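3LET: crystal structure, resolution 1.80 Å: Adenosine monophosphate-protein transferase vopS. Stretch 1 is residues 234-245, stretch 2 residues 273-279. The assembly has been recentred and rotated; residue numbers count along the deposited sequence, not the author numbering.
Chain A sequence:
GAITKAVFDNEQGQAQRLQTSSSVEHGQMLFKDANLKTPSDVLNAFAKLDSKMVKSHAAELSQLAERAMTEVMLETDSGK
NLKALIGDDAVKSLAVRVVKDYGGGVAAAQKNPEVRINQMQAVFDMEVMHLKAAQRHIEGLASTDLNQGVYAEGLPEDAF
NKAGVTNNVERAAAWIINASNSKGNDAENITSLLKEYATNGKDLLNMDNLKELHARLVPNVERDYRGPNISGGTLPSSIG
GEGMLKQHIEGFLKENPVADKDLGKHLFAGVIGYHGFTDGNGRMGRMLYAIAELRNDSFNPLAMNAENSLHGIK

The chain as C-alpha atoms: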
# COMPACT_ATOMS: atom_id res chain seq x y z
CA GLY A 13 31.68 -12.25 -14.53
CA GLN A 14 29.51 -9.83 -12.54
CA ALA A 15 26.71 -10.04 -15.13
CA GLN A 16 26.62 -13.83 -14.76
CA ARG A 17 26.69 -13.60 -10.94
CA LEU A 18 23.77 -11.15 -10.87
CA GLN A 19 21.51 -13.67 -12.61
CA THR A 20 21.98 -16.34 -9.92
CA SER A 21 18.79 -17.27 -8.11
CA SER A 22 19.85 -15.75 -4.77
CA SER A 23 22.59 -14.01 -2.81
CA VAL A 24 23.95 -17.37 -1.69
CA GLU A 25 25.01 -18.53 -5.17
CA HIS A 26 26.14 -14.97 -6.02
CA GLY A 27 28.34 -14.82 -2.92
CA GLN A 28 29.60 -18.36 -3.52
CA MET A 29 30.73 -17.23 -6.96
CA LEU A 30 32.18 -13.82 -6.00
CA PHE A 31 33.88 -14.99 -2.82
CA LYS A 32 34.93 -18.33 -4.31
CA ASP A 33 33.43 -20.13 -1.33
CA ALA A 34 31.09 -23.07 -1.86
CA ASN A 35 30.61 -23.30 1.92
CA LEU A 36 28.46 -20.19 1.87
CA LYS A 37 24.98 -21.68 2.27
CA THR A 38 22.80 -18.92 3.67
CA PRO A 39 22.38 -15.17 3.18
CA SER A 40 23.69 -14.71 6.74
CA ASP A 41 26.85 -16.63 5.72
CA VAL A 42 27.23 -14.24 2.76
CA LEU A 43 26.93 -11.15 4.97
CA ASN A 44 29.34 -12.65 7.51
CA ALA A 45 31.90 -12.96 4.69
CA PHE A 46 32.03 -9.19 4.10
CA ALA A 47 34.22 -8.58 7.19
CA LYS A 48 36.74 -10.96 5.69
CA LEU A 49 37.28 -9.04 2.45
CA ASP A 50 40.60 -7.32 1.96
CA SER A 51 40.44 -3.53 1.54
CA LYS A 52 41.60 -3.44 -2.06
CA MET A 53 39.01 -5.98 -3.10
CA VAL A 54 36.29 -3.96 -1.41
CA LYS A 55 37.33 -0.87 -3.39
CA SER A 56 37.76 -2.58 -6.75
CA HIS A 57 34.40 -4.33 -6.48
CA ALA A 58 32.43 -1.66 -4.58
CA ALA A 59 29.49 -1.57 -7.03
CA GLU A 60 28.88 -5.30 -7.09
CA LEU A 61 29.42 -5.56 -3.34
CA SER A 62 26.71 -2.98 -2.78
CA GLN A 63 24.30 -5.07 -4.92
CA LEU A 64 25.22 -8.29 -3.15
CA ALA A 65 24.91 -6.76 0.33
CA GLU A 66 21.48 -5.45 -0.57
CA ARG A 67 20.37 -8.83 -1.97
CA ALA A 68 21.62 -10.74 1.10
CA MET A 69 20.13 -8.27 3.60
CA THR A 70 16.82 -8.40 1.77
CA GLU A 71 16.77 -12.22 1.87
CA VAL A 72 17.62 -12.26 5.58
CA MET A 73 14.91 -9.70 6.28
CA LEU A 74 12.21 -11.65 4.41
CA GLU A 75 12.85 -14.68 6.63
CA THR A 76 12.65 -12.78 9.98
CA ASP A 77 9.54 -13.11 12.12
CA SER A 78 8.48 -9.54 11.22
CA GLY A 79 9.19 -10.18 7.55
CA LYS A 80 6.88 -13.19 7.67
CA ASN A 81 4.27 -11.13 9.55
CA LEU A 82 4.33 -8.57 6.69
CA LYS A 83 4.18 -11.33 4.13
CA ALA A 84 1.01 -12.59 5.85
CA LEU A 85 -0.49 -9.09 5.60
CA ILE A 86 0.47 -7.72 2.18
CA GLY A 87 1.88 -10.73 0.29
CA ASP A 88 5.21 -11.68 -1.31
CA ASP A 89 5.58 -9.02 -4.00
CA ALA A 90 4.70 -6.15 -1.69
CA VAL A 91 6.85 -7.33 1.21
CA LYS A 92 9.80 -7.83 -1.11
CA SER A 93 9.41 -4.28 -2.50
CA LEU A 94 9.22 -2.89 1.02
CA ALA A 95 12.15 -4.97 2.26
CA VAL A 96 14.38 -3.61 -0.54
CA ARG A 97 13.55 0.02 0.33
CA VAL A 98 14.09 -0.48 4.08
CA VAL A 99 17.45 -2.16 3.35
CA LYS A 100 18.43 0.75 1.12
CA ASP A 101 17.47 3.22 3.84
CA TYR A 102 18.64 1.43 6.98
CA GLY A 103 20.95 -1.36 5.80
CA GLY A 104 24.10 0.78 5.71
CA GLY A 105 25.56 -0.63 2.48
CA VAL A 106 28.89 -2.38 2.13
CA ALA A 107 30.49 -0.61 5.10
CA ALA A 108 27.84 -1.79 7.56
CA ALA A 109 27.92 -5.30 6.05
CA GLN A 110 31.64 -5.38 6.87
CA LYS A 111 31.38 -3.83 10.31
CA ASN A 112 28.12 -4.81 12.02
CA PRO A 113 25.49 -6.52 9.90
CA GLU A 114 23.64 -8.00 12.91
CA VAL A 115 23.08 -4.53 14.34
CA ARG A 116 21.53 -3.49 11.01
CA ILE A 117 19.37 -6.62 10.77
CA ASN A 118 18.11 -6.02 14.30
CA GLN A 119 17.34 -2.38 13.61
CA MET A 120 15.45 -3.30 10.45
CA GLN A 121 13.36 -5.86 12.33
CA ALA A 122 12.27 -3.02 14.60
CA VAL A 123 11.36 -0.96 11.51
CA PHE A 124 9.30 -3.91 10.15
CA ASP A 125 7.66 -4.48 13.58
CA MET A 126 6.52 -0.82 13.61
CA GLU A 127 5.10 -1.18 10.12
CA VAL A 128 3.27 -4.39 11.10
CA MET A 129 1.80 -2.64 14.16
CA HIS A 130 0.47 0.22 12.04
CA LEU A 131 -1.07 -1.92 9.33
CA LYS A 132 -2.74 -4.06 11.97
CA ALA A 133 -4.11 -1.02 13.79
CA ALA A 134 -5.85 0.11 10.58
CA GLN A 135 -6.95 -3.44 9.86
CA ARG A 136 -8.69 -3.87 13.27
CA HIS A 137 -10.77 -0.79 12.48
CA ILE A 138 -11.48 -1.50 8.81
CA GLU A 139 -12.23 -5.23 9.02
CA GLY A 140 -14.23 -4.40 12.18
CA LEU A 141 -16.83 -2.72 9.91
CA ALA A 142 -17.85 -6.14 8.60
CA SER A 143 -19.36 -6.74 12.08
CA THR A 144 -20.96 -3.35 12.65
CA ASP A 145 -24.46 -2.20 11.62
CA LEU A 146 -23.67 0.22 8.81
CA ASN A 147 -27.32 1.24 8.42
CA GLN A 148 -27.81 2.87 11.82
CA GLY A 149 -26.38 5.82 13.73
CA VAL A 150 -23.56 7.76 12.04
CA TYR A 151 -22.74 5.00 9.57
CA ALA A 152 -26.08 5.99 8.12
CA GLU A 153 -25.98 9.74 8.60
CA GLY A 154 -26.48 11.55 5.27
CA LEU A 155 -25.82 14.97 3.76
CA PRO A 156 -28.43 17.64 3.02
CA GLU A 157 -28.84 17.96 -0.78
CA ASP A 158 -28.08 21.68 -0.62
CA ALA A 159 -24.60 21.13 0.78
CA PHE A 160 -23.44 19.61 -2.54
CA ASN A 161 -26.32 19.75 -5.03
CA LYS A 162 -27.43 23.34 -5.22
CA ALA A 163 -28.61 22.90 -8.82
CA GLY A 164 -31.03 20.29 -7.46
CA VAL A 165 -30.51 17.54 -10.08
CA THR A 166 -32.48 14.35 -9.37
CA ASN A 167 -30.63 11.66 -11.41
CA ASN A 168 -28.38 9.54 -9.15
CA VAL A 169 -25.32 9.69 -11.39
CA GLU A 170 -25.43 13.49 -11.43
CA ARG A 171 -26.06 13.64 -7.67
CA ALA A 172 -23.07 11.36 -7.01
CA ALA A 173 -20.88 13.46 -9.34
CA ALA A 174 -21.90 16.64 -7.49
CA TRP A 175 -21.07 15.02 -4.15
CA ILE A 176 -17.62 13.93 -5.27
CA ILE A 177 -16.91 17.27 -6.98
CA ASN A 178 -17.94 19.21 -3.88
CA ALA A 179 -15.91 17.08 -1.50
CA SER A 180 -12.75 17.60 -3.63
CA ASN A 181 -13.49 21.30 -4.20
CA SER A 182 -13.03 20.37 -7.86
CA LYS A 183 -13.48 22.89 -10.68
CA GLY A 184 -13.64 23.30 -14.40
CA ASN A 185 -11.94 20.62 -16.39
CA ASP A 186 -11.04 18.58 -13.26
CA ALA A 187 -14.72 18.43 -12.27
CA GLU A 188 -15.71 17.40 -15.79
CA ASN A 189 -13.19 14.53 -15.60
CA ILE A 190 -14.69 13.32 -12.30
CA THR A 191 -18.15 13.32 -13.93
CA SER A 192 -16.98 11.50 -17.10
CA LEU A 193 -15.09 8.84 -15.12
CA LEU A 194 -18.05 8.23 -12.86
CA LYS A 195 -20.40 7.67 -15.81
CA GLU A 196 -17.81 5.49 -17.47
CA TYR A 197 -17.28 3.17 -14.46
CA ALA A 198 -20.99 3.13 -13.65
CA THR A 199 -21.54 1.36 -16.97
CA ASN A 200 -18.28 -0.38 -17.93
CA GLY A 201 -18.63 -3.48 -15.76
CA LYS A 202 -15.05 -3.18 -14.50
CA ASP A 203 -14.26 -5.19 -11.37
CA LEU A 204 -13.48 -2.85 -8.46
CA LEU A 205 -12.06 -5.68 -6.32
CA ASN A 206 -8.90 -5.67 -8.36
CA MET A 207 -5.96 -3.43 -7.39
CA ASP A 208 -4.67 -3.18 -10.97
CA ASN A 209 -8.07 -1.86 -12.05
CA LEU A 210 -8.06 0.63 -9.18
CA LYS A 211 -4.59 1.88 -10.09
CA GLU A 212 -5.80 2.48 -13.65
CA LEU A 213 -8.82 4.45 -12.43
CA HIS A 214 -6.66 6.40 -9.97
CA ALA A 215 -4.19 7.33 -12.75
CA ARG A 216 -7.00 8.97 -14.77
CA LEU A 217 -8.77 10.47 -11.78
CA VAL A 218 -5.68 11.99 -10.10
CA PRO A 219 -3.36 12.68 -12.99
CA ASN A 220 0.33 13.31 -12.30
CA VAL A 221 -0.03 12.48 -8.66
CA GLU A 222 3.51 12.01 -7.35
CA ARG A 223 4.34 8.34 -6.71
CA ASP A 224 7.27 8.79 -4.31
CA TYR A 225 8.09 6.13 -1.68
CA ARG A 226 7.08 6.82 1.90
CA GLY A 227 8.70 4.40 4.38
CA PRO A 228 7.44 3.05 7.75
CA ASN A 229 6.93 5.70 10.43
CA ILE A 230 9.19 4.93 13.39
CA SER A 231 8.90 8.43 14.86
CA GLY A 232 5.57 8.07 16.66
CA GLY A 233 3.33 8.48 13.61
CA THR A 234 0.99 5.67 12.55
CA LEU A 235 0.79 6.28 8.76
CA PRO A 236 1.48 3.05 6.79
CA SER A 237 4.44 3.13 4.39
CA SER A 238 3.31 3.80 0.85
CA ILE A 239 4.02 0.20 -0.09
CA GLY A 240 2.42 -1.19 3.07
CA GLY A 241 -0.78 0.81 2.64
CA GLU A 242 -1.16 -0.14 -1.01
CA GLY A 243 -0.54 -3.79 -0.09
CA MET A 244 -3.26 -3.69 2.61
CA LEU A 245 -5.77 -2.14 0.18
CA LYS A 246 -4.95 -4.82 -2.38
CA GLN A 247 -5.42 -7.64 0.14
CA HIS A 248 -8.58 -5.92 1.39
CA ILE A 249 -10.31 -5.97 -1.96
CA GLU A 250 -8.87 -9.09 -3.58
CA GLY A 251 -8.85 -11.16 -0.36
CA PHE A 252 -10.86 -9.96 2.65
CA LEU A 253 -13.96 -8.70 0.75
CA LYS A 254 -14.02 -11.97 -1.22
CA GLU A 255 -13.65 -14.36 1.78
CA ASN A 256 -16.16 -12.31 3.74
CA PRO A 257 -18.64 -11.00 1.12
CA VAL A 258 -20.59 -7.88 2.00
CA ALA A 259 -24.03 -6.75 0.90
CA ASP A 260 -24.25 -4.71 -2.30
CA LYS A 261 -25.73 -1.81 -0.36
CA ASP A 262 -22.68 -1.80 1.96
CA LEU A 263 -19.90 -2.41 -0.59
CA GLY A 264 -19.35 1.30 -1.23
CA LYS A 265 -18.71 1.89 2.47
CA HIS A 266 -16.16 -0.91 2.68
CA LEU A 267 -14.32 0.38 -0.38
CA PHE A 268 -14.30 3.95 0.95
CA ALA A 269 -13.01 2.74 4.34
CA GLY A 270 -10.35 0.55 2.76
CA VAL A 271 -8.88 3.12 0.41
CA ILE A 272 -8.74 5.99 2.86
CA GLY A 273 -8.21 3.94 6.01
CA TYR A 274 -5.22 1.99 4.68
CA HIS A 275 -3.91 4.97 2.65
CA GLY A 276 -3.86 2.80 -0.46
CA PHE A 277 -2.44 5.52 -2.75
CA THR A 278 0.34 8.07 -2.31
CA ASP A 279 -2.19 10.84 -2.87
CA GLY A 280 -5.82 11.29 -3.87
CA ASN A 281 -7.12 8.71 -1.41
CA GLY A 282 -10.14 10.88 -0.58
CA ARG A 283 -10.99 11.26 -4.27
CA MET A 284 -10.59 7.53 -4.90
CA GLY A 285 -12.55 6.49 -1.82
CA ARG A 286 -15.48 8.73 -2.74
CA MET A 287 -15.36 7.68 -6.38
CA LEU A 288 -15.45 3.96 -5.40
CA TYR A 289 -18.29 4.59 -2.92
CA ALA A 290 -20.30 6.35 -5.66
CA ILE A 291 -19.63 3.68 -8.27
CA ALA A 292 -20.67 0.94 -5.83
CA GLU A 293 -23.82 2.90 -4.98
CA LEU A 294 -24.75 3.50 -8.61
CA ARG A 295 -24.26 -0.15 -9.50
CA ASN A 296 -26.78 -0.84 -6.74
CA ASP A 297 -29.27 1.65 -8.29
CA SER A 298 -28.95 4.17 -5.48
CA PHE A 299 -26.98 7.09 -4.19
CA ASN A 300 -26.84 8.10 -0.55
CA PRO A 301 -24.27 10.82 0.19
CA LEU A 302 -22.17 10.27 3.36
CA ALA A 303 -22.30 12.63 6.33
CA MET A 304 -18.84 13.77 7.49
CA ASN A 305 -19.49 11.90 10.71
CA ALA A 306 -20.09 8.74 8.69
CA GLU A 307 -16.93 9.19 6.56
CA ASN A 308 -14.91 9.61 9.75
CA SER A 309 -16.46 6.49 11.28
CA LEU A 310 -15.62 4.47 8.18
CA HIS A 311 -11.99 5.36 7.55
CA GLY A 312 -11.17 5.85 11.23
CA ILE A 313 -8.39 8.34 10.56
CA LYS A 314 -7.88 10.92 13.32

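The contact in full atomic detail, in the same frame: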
# COMPACT_ATOMS: atom_id res chain seq x y z
N THR A 234 1.58 6.99 12.82
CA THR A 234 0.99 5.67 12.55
C THR A 234 0.68 5.45 11.06
O THR A 234 0.15 4.40 10.70
CB THR A 234 -0.31 5.45 13.38
OG1 THR A 234 -1.21 6.53 13.14
CG2 THR A 234 0.00 5.36 14.87
N LEU A 235 1.02 6.41 10.21
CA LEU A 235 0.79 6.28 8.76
C LEU A 235 1.53 5.06 8.22
O LEU A 235 2.73 4.96 8.44
CB LEU A 235 1.36 7.49 8.02
CG LEU A 235 0.46 8.49 7.30
CD1 LEU A 235 1.33 9.33 6.36
CD2 LEU A 235 -0.65 7.81 6.52
N PRO A 236 0.83 4.16 7.50
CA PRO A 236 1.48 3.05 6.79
C PRO A 236 2.52 3.57 5.80
O PRO A 236 2.39 4.70 5.33
CB PRO A 236 0.33 2.41 6.02
CG PRO A 236 -0.88 2.74 6.83
CD PRO A 236 -0.64 4.11 7.35
N SER A 237 3.54 2.77 5.49
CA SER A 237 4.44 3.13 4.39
C SER A 237 3.57 3.17 3.15
O SER A 237 2.45 2.64 3.13
CB SER A 237 5.54 2.07 4.21
OG SER A 237 4.98 0.79 3.92
N SER A 238 4.08 3.76 2.07
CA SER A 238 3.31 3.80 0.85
C SER A 238 3.09 2.39 0.36
O SER A 238 1.99 2.02 -0.08
CB SER A 238 4.01 4.65 -0.22
OG SER A 238 5.36 4.25 -0.42
N ILE A 239 4.14 1.57 0.41
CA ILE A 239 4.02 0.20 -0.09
C ILE A 239 3.08 -0.64 0.81
O ILE A 239 2.25 -1.43 0.33
CB ILE A 239 5.41 -0.45 -0.12
CG1 ILE A 239 6.26 0.27 -1.17
CG2 ILE A 239 5.31 -1.97 -0.39
CD1 ILE A 239 7.73 -0.14 -1.14
N GLY A 240 3.24 -0.48 2.11
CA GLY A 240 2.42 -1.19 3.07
C GLY A 240 0.94 -0.84 2.90
O GLY A 240 0.10 -1.71 2.88
N GLY A 241 0.62 0.43 2.78
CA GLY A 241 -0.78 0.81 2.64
C GLY A 241 -1.43 0.30 1.35
O GLY A 241 -2.56 -0.18 1.33
N GLU A 242 -0.70 0.39 0.25
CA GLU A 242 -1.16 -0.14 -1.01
C GLU A 242 -1.34 -1.64 -0.90
O GLU A 242 -2.30 -2.19 -1.41
CB GLU A 242 -0.19 0.22 -2.12
CG GLU A 242 -0.49 -0.46 -3.45
CD GLU A 242 0.57 -0.12 -4.49
OE1 GLU A 242 0.28 0.72 -5.36
OE2 GLU A 242 1.71 -0.65 -4.42
N GLY A 243 -0.42 -2.33 -0.23
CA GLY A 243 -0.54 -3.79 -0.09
C GLY A 243 -1.80 -4.18 0.72
O GLY A 243 -2.48 -5.16 0.43
N MET A 244 -2.08 -3.42 1.76
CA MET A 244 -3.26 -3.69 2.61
C MET A 244 -4.54 -3.45 1.81
O MET A 244 -5.49 -4.23 1.90
CB MET A 244 -3.23 -2.80 3.86
CG MET A 244 -2.22 -3.23 4.95
SD MET A 244 -2.41 -4.93 5.48
CE MET A 244 -3.85 -4.84 6.60
N LEU A 245 -4.58 -2.38 1.01
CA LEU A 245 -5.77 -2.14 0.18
C LEU A 245 -5.98 -3.32 -0.79
O LEU A 245 -7.10 -3.83 -1.00
CB LEU A 245 -5.63 -0.83 -0.61
CG LEU A 245 -6.78 -0.55 -1.58
CD1 LEU A 245 -8.10 -0.60 -0.83
CD2 LEU A 245 -6.56 0.82 -2.26
N GLY A 273 -8.65 4.46 4.72
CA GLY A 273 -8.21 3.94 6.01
C GLY A 273 -6.84 3.27 5.96
O GLY A 273 -6.09 3.28 6.93
N TYR A 274 -6.53 2.64 4.84
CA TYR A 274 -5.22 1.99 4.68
C TYR A 274 -4.25 2.92 3.96
O TYR A 274 -3.06 2.60 3.86
CB TYR A 274 -5.38 0.71 3.87
CG TYR A 274 -5.95 -0.48 4.61
CD1 TYR A 274 -5.43 -0.86 5.87
CD2 TYR A 274 -6.95 -1.26 4.03
CE1 TYR A 274 -5.90 -1.95 6.53
CE2 TYR A 274 -7.45 -2.36 4.69
CZ TYR A 274 -6.91 -2.70 5.95
OH TYR A 274 -7.37 -3.78 6.63
N HIS A 275 -4.74 4.05 3.45
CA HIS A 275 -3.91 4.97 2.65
C HIS A 275 -3.36 4.21 1.45
O HIS A 275 -2.14 4.04 1.31
CB HIS A 275 -2.75 5.55 3.47
CG HIS A 275 -3.21 6.44 4.58
ND1 HIS A 275 -3.39 7.80 4.41
CD2 HIS A 275 -3.60 6.17 5.85
CE1 HIS A 275 -3.84 8.32 5.53
NE2 HIS A 275 -3.97 7.36 6.42
N GLY A 276 -4.25 3.71 0.61
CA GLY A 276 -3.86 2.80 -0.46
C GLY A 276 -3.12 3.44 -1.63
O GLY A 276 -2.57 2.72 -2.48
N PHE A 277 -3.15 4.78 -1.70
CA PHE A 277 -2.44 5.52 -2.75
C PHE A 277 -1.55 6.58 -2.13
O PHE A 277 -1.76 6.98 -0.99
CB PHE A 277 -3.46 6.17 -3.74
CG PHE A 277 -4.34 5.16 -4.42
CD1 PHE A 277 -3.88 4.48 -5.55
CD2 PHE A 277 -5.56 4.82 -3.89
CE1 PHE A 277 -4.66 3.50 -6.16
CE2 PHE A 277 -6.36 3.84 -4.49
CZ PHE A 277 -5.91 3.19 -5.64
N THR A 278 -0.56 7.07 -2.88
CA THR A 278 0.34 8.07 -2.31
C THR A 278 -0.37 9.40 -2.14
O THR A 278 -0.02 10.20 -1.25
CB THR A 278 1.59 8.27 -3.20
OG1 THR A 278 1.18 8.51 -4.54
CG2 THR A 278 2.47 7.04 -3.16
N ASP A 279 -1.37 9.65 -2.98
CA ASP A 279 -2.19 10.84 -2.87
C ASP A 279 -3.52 10.59 -3.57
O ASP A 279 -3.65 9.64 -4.35
CB ASP A 279 -1.47 12.03 -3.53
CG ASP A 279 -2.12 13.39 -3.20
OD1 ASP A 279 -3.01 13.46 -2.31
OD2 ASP A 279 -1.71 14.39 -3.84
O HOH W 1 0.27 4.12 -0.65
O HOH W 2 -1.02 2.88 -4.73

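The first stretch enters a helix at Ser 238, and the second leaves one and runs past it. No direct hydrogen bond joins them. The contact rests on packing, on aromatic faces and on two waters.

Ser 237 precedes the helix as its N-cap. Its chi1 is p, which places Ser 237 OG 2.8 Å from Gly 240 N to accept the capping bond. Its CA-to-CB bond points away from the second stretch, and the side chain takes no part in the contact.

The backbones come closest at the glycines. Gly 241 CA lies 3.1 Å from Tyr 274 O. An ideal CB on Gly 241 would sit 2.5 Å from both Tyr 274 O and His 275 O, a clash with each. Tyr 274 O is buried here and has no hydrogen-bonding partner in the model. Gly 276 is also confined: an ideal CB on Gly 276 would lie 2.3 Å from Leu 245 CD2. Gly 276 CA is 4.0 Å from Glu 242 CA.

Tyr 274 is the most covered residue of the contact. Its chi1 is m and its CA-to-CB bond points toward the first stretch. Met 244 also points toward its partner, and its three chi angles are all m. Met 244 CB lies over one face of the Tyr 274 ring, 3.7 Å from the centroid. The chain moves off the ring as far as SD, and Met 244 CE then returns to 3.5 Å from Tyr 274 CE1. Met 244 SD is oblique to the Tyr 274 ring, 5.2 Å from its centroid.

His 275 has positive phi as the chain leaves the helix. With chi1 m and chi2 -90°, its ring offers a face to Leu 235. Leu 235 CD2 stands 3.2 Å from the centroid of the His 275 ring, only 4° off the normal. The leucine starts sideways, and its chi1 of -114° lies between wells; in this conformation its end comes nearer the histidine. Pro 236 CD adds an oblique contact, 3.9 Å from His 275 CD2.

Leu 245 also starts sideways, but with chi1 t and chi2 p its end turns nearer. Leu 245 CD2 packs 3.8 Å from Gly 276 CA and 3.8 Å from Phe 277 CE2. The CA-to-CB bond of Phe 277 points away, yet the end of its ring comes back to meet the leucine.

Water supplies the polar links. One water lies within hydrogen-bonding distance of both Ser 238 O (2.8 Å) and His 275 O (3.1 Å). Another donates to Glu 242 OE1 and Gly 276 O. The glutamate is extended, with chi1 and chi2 both t.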